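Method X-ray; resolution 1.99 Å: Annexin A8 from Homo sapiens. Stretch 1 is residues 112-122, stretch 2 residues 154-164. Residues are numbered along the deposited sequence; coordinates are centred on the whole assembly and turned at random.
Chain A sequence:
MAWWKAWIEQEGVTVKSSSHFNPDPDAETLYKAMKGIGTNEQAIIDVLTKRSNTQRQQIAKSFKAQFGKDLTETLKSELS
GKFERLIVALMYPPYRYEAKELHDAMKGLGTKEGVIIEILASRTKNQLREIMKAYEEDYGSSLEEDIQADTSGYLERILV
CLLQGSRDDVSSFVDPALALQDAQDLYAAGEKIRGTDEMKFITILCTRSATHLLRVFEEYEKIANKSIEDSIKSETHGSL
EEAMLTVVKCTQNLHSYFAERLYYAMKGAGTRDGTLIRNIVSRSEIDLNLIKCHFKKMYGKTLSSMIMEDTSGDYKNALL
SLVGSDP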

# COMPACT_ATOMS: atom_id res chain seq x y z
N LYS A 112 14.02 1.76 -0.65
CA LYS A 112 12.89 2.39 0.03
C LYS A 112 12.20 1.28 0.81
O LYS A 112 11.20 0.72 0.37
N GLU A 113 12.78 0.94 1.96
CA GLU A 113 12.36 -0.21 2.74
C GLU A 113 10.92 -0.03 3.22
O GLU A 113 10.18 -0.99 3.28
N GLY A 114 10.55 1.21 3.51
CA GLY A 114 9.20 1.54 3.93
C GLY A 114 8.13 1.16 2.92
O GLY A 114 7.05 0.76 3.32
N VAL A 115 8.42 1.30 1.63
CA VAL A 115 7.50 0.92 0.57
C VAL A 115 7.28 -0.59 0.61
O VAL A 115 6.15 -1.07 0.54
N ILE A 116 8.38 -1.33 0.75
CA ILE A 116 8.34 -2.78 0.74
C ILE A 116 7.58 -3.33 1.95
O ILE A 116 6.76 -4.23 1.81
N ILE A 117 7.84 -2.76 3.12
CA ILE A 117 7.14 -3.14 4.36
C ILE A 117 5.62 -2.95 4.23
O ILE A 117 4.84 -3.85 4.56
N GLU A 118 5.23 -1.77 3.78
CA GLU A 118 3.82 -1.40 3.64
C GLU A 118 3.08 -2.39 2.77
O GLU A 118 2.03 -2.88 3.15
N ILE A 119 3.62 -2.67 1.60
CA ILE A 119 2.93 -3.53 0.67
C ILE A 119 2.89 -4.98 1.18
O ILE A 119 1.82 -5.61 1.19
N LEU A 120 4.03 -5.49 1.63
CA LEU A 120 4.08 -6.89 2.05
C LEU A 120 3.23 -7.17 3.30
O LEU A 120 2.65 -8.25 3.44
N ALA A 121 3.15 -6.21 4.21
CA ALA A 121 2.39 -6.39 5.44
C ALA A 121 0.89 -6.17 5.28
O ALA A 121 0.08 -6.76 6.02
N SER A 122 0.48 -5.33 4.34
CA SER A 122 -0.92 -4.91 4.27
C SER A 122 -1.72 -5.69 3.23
O SER A 122 -2.94 -5.61 3.19
N TYR A 154 17.50 -9.16 10.06
CA TYR A 154 16.19 -9.63 10.49
C TYR A 154 15.08 -9.02 9.62
O TYR A 154 14.05 -9.64 9.44
N LEU A 155 15.32 -7.84 9.06
CA LEU A 155 14.37 -7.22 8.14
C LEU A 155 14.15 -8.15 6.96
O LEU A 155 13.02 -8.43 6.60
N GLU A 156 15.25 -8.64 6.38
CA GLU A 156 15.21 -9.61 5.29
C GLU A 156 14.39 -10.84 5.62
O GLU A 156 13.62 -11.33 4.79
N ARG A 157 14.58 -11.36 6.84
CA ARG A 157 13.88 -12.54 7.30
C ARG A 157 12.37 -12.33 7.39
O ARG A 157 11.61 -13.17 6.94
N ILE A 158 11.92 -11.22 7.99
CA ILE A 158 10.48 -10.99 8.09
C ILE A 158 9.83 -10.73 6.72
O ILE A 158 8.73 -11.20 6.46
N LEU A 159 10.51 -10.01 5.84
CA LEU A 159 9.96 -9.70 4.53
C LEU A 159 9.81 -10.96 3.69
O LEU A 159 8.76 -11.19 3.09
N VAL A 160 10.85 -11.79 3.68
CA VAL A 160 10.79 -13.07 2.99
C VAL A 160 9.69 -13.98 3.57
O VAL A 160 8.98 -14.66 2.82
N CYS A 161 9.54 -13.98 4.88
CA CYS A 161 8.49 -14.76 5.53
C CYS A 161 7.09 -14.30 5.13
O CYS A 161 6.21 -15.12 4.91
N LEU A 162 6.88 -12.99 5.00
CA LEU A 162 5.57 -12.46 4.60
C LEU A 162 5.17 -12.93 3.19
O LEU A 162 3.98 -13.07 2.90
N LEU A 163 6.16 -13.17 2.34
CA LEU A 163 5.93 -13.68 0.98
C LEU A 163 5.78 -15.19 0.94
O LEU A 163 5.11 -15.72 0.05
N GLN A 164 6.44 -15.88 1.87
CA GLN A 164 6.63 -17.33 1.82
C GLN A 164 5.42 -17.95 2.47
O GLN A 164 5.48 -18.37 3.63

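Helices 113-122 and 154-163 run in broadly the same direction, their axes 35° apart and 9.5 Å at closest approach. No hydrogen bond crosses between them, so the contact, which buries 404 Å² in total, rests on apolar packing. Glu-113 (chi1 m, chi2 t) points toward stretch 2, and its OE1 lies 3.4 Å from Leu-155 CD2, a van der Waals approach to a methyl; its OE2 is hydrogen-bonded elsewhere in the structure. Ile-116 (m, t) also points toward the partner, placing CG2 4.0 Å from Leu-159 CD1. Ile-117 (m, t) leaves its backbone sideways, but its end comes nearer: CD1 is 4.1 Å from CD1 of Leu-155 (t, p), and CG1 is 4.1 Å from CD2 of Leu-159 (m, t).

Leu-120 has the largest covered area, 91 Å², and lies where the helices are close, its CA 6.3 Å from Leu-162 CA. With chi1 at -89° and chi2 at 52°, it sets CD2 4.1 Å from Leu-159 CB and 3.9 Å from Leu-163 CG, while its CB is 4.2 Å from Leu-162 CD1. Ala-121 adds a lighter contact, CB to Leu-162 CD1 at 4.4 Å. Ser-122 stays out of reach; its OG donates to Glu-118 O at 2.6 Å within its own helix.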

# COMPACT_ATOMS: atom_id res chain seq x y z
CB LYS A 112 11.95 3.07 -0.97
CG LYS A 112 12.57 4.25 -1.72
CD LYS A 112 11.60 4.86 -2.71
CE LYS A 112 12.21 6.03 -3.49
NZ LYS A 112 12.17 5.78 -4.97
CB GLU A 113 13.30 -0.44 3.94
CG GLU A 113 14.72 -0.81 3.51
CD GLU A 113 15.67 -1.05 4.67
OE1 GLU A 113 16.65 -1.81 4.46
OE2 GLU A 113 15.46 -0.48 5.77
CB VAL A 115 8.02 1.34 -0.84
CG1 VAL A 115 7.13 0.78 -1.94
CG2 VAL A 115 8.10 2.84 -0.95
CB ILE A 116 9.77 -3.40 0.68
CG1 ILE A 116 10.56 -2.85 -0.52
CG2 ILE A 116 9.67 -4.93 0.58
CD1 ILE A 116 12.07 -3.20 -0.53
CB ILE A 117 7.69 -2.29 5.54
CG1 ILE A 117 9.11 -2.76 5.91
CG2 ILE A 117 6.76 -2.35 6.75
CD1 ILE A 117 9.94 -1.75 6.69
CB GLU A 118 3.71 0.02 3.06
CG GLU A 118 2.33 0.45 2.61
CD GLU A 118 2.40 1.63 1.65
OE1 GLU A 118 2.78 2.73 2.08
OE2 GLU A 118 2.09 1.45 0.46
CB ILE A 119 3.53 -3.45 -0.73
CG1 ILE A 119 3.33 -2.04 -1.28
CG2 ILE A 119 2.86 -4.45 -1.65
CD1 ILE A 119 3.97 -1.80 -2.61
CB LEU A 120 5.53 -7.37 2.24
CG LEU A 120 6.19 -7.96 0.98
CD1 LEU A 120 6.08 -7.04 -0.21
CD2 LEU A 120 7.65 -8.33 1.23
CB ALA A 121 2.94 -5.51 6.53
CB SER A 122 -1.03 -3.41 4.01
OG SER A 122 -0.51 -3.09 2.73
CB TYR A 154 15.98 -9.33 11.97
CG TYR A 154 16.81 -10.22 12.87
CD1 TYR A 154 16.75 -11.60 12.74
CD2 TYR A 154 17.69 -9.68 13.81
CE1 TYR A 154 17.53 -12.44 13.54
CE2 TYR A 154 18.47 -10.51 14.62
CZ TYR A 154 18.38 -11.89 14.47
OH TYR A 154 19.14 -12.74 15.25
CB LEU A 155 14.86 -5.87 7.63
CG LEU A 155 13.91 -5.23 6.62
CD1 LEU A 155 12.63 -4.78 7.31
CD2 LEU A 155 14.57 -4.07 5.91
CB GLU A 156 16.62 -10.04 4.91
CG GLU A 156 16.71 -10.83 3.62
CD GLU A 156 16.48 -12.32 3.79
OE1 GLU A 156 16.70 -12.87 4.89
OE2 GLU A 156 16.08 -12.96 2.81
CB ARG A 157 14.44 -12.99 8.66
CG ARG A 157 15.92 -13.42 8.61
CD ARG A 157 16.15 -14.86 8.17
NE ARG A 157 16.90 -15.62 9.18
CZ ARG A 157 17.63 -16.71 8.94
NH1 ARG A 157 17.73 -17.24 7.72
NH2 ARG A 157 18.26 -17.30 9.96
CB ILE A 158 10.12 -9.87 9.12
CG1 ILE A 158 8.62 -9.91 9.42
CG2 ILE A 158 10.53 -8.50 8.63
CD1 ILE A 158 8.22 -8.98 10.54
CB LEU A 159 10.83 -8.67 3.81
CG LEU A 159 10.88 -7.28 4.46
CD1 LEU A 159 11.80 -6.38 3.69
CD2 LEU A 159 9.50 -6.65 4.59
CB VAL A 160 12.18 -13.77 3.02
CG1 VAL A 160 12.06 -15.28 2.89
CG2 VAL A 160 13.04 -13.21 1.91
CB CYS A 161 8.64 -14.70 7.04
SG CYS A 161 7.49 -15.78 7.92
CB LEU A 162 5.54 -10.93 4.69
CG LEU A 162 5.54 -10.38 6.13
CD1 LEU A 162 5.73 -8.88 6.14
CD2 LEU A 162 4.28 -10.75 6.86
CB LEU A 163 7.12 -13.36 0.08
CG LEU A 163 7.41 -11.92 -0.33
CD1 LEU A 163 8.74 -11.90 -1.09
CD2 LEU A 163 6.26 -11.36 -1.17
CB GLN A 164 7.91 -17.74 2.56
CG GLN A 164 9.19 -17.53 1.75
CD GLN A 164 9.62 -18.77 0.98
OE1 GLN A 164 8.77 -19.56 0.56
NE2 GLN A 164 10.92 -18.95 0.80